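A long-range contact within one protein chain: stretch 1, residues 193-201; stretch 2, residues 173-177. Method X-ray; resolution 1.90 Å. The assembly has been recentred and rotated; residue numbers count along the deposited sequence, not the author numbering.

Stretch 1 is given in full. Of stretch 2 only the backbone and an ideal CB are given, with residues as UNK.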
# COMPACT_ATOMS: atom_id res chain seq x y z
N ILE E 193 9.69 34.45 -12.13
CA ILE E 193 9.17 35.76 -12.55
C ILE E 193 10.34 36.68 -12.27
O ILE E 193 10.82 36.73 -11.14
CB ILE E 193 7.98 36.24 -11.70
CG1 ILE E 193 6.79 35.29 -11.87
CG2 ILE E 193 7.56 37.64 -12.13
CD1 ILE E 193 5.77 35.43 -10.74
N MET E 194 10.80 37.40 -13.28
CA MET E 194 11.95 38.28 -13.15
C MET E 194 11.59 39.72 -13.52
O MET E 194 11.04 39.96 -14.59
CB MET E 194 13.05 37.76 -14.07
CG MET E 194 14.44 38.16 -13.72
SD MET E 194 15.66 37.24 -14.68
CE MET E 194 17.04 38.39 -14.45
N THR E 195 11.91 40.68 -12.64
CA THR E 195 11.61 42.08 -12.94
C THR E 195 12.71 42.68 -13.81
O THR E 195 13.79 42.10 -13.94
CB THR E 195 11.51 42.94 -11.68
OG1 THR E 195 12.82 43.13 -11.14
CG2 THR E 195 10.61 42.28 -10.64
N LYS E 196 12.44 43.85 -14.39
CA LYS E 196 13.44 44.50 -15.24
C LYS E 196 14.57 45.15 -14.44
O LYS E 196 15.52 45.69 -15.01
CB LYS E 196 12.77 45.49 -16.19
CG LYS E 196 12.02 44.76 -17.29
CD LYS E 196 11.43 45.67 -18.35
CE LYS E 196 10.87 44.82 -19.49
NZ LYS E 196 10.27 45.62 -20.59
N LYS E 197 14.49 45.08 -13.12
CA LYS E 197 15.54 45.63 -12.28
C LYS E 197 16.45 44.50 -11.81
O LYS E 197 17.51 44.74 -11.24
CB LYS E 197 14.93 46.34 -11.06
CG LYS E 197 14.19 47.63 -11.39
CD LYS E 197 15.14 48.67 -11.99
CE LYS E 197 14.45 50.02 -12.12
NZ LYS E 197 13.19 49.91 -12.91
N ALA E 198 16.04 43.27 -12.07
CA ALA E 198 16.80 42.10 -11.65
C ALA E 198 17.86 41.62 -12.63
O ALA E 198 17.84 41.96 -13.80
CB ALA E 198 15.85 40.94 -11.32
N HIS E 199 18.81 40.85 -12.10
CA HIS E 199 19.87 40.25 -12.91
C HIS E 199 20.18 38.89 -12.31
O HIS E 199 20.14 38.71 -11.09
CB HIS E 199 21.12 41.14 -12.96
CG HIS E 199 20.88 42.46 -13.63
ND1 HIS E 199 20.43 43.57 -12.95
CD2 HIS E 199 20.93 42.82 -14.94
CE1 HIS E 199 20.21 44.55 -13.81
NE2 HIS E 199 20.51 44.12 -15.02
N MET E 200 20.48 37.93 -13.17
CA MET E 200 20.76 36.58 -12.73
C MET E 200 21.83 35.98 -13.64
O MET E 200 21.80 36.18 -14.85
CB MET E 200 19.47 35.76 -12.81
CG MET E 200 19.58 34.30 -12.45
SD MET E 200 17.92 33.60 -12.13
CE MET E 200 17.26 33.41 -13.80
N PHE E 201 22.79 35.26 -13.06
CA PHE E 201 23.84 34.63 -13.85
C PHE E 201 24.71 33.73 -12.98
O PHE E 201 24.78 33.91 -11.76
CB PHE E 201 24.71 35.69 -14.56
CG PHE E 201 25.07 36.87 -13.70
CD1 PHE E 201 25.88 36.70 -12.57
CD2 PHE E 201 24.60 38.14 -14.01
CE1 PHE E 201 26.22 37.80 -11.77
CE2 PHE E 201 24.93 39.24 -13.21
CZ PHE E 201 25.74 39.07 -12.09
N UNK E 173 10.54 34.74 -7.52
CA UNK E 173 10.45 36.08 -8.07
C UNK E 173 11.82 36.73 -7.87
O UNK E 173 12.23 36.96 -6.73
CB UNK E 173 9.33 36.89 -7.41
N UNK E 174 12.54 36.97 -8.97
CA UNK E 174 13.85 37.59 -8.89
C UNK E 174 13.59 39.08 -9.01
O UNK E 174 13.13 39.56 -10.06
CB UNK E 174 14.81 37.08 -9.97
N UNK E 175 13.88 39.83 -7.95
CA UNK E 175 13.59 41.26 -7.93
C UNK E 175 14.81 42.12 -7.61
O UNK E 175 14.67 43.27 -7.16
CB UNK E 175 12.49 41.54 -6.91
N UNK E 176 15.98 41.56 -7.84
CA UNK E 176 17.23 42.26 -7.61
C UNK E 176 18.31 41.35 -8.14
O UNK E 176 18.05 40.51 -9.02
CB UNK E 176 17.44 42.61 -6.14
N UNK E 177 19.55 41.47 -7.64
CA UNK E 177 20.61 40.58 -8.13
C UNK E 177 20.37 39.16 -7.65
O UNK E 177 19.65 38.92 -6.68
CB UNK E 177 21.99 41.07 -7.67

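Two parallel strands lie edge to edge here; their axes approach to 4.7 Å and run within 11° of parallel. In the parallel register, bridge-paired side chains leave on the same face of the sheet.

Position 173 pairs with Ile193, and its CA-to-CB bond leaves on the same face as that of Ile193. Its CA lies 3.2 Å from Ile193 O, a CA-H...O contact that the strand geometry supplies whatever the side chain. The Ile193 side chain offers hydrocarbon and no charge, and the nearby Ile193 O is already taken by the N of 174, so an extended apolar residue would suit: valine, isoleucine or leucine, with beta-branching favoured by the strand backbone. The deposited residue is Ile173, whose CG1 comes 4.1 Å from Ile193 CD1.

Position 174 is the richest site. Its backbone bonds twice to stretch 1, N to Ile193 O at 2.8 Å and Thr195 N to its own O at 3.1 Å, fixing the register. The CB points to the opposite face from position 173, the face that carries the Met194 side chain; the ideal CB is 3.9 Å from Met194 CG and 4.2 Å from Ala198 CB. The type I turn from Thr195 to Ala198 helps return the chain, so that Met194, Met200 and the small Ala198 all offer apolar surface. A branched or long aliphatic, isoleucine, leucine, valine or methionine, would serve; a charge would find no partner in stretch 1. Ile174 uses its reach well: CB lies 3.8 Å from Met194 CG, CG2 3.8 Å from Ala198 CB, and CD1 4.2 Å from Met200 SD. It has the largest covered area of the five.

Position 175 turns its CB away, though the ideal CB still lies 4.2 Å from Thr195 CG2. Small residues such as alanine or serine would fit, and larger ones are not excluded by stretch 1 alone. Ala175 meets the threonine methyl, CB to CG2 at 4.2 Å, and a water joins Ala175 O (2.9 Å) to Thr195 OG1 (2.8 Å).

Position 176, where the chain turns a corner, has phi/psi of -174/-155, an extended combination most comfortable for glycine. The ideal CB meets nothing of stretch 1 within 5.5 Å, so the backbone makes the case. Gly176 accepts from His199 N through its O at 3.2 Å.

At position 177 the CA-to-CB bond leaves on the face that carries His199, with His199 O 4.5 Å from the ideal CB. Stretch 1 sets little limit there, so many residues would do; phi near -70° and an N that makes no bond to stretch 1 also admit proline. Pro177 places its CA 3.5 Å from His199 O, a CA-H...O contact.

Stretch 2 173-177: IIAGP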
# COMPACT_ATOMS: atom_id res chain seq x y z
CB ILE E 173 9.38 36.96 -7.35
CG1 ILE E 173 8.01 36.30 -7.42
CG2 ILE E 173 9.30 38.33 -8.01
CD1 ILE E 173 7.61 35.59 -6.13
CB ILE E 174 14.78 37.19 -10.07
CG1 ILE E 174 14.60 35.72 -10.44
CG2 ILE E 174 16.24 37.50 -9.67
CD1 ILE E 174 14.92 34.75 -9.36
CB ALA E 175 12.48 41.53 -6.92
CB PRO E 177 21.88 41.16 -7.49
CG PRO E 177 21.55 42.59 -7.29
CD PRO E 177 20.12 42.55 -6.81
O HOH W 1 12.63 44.50 -8.73
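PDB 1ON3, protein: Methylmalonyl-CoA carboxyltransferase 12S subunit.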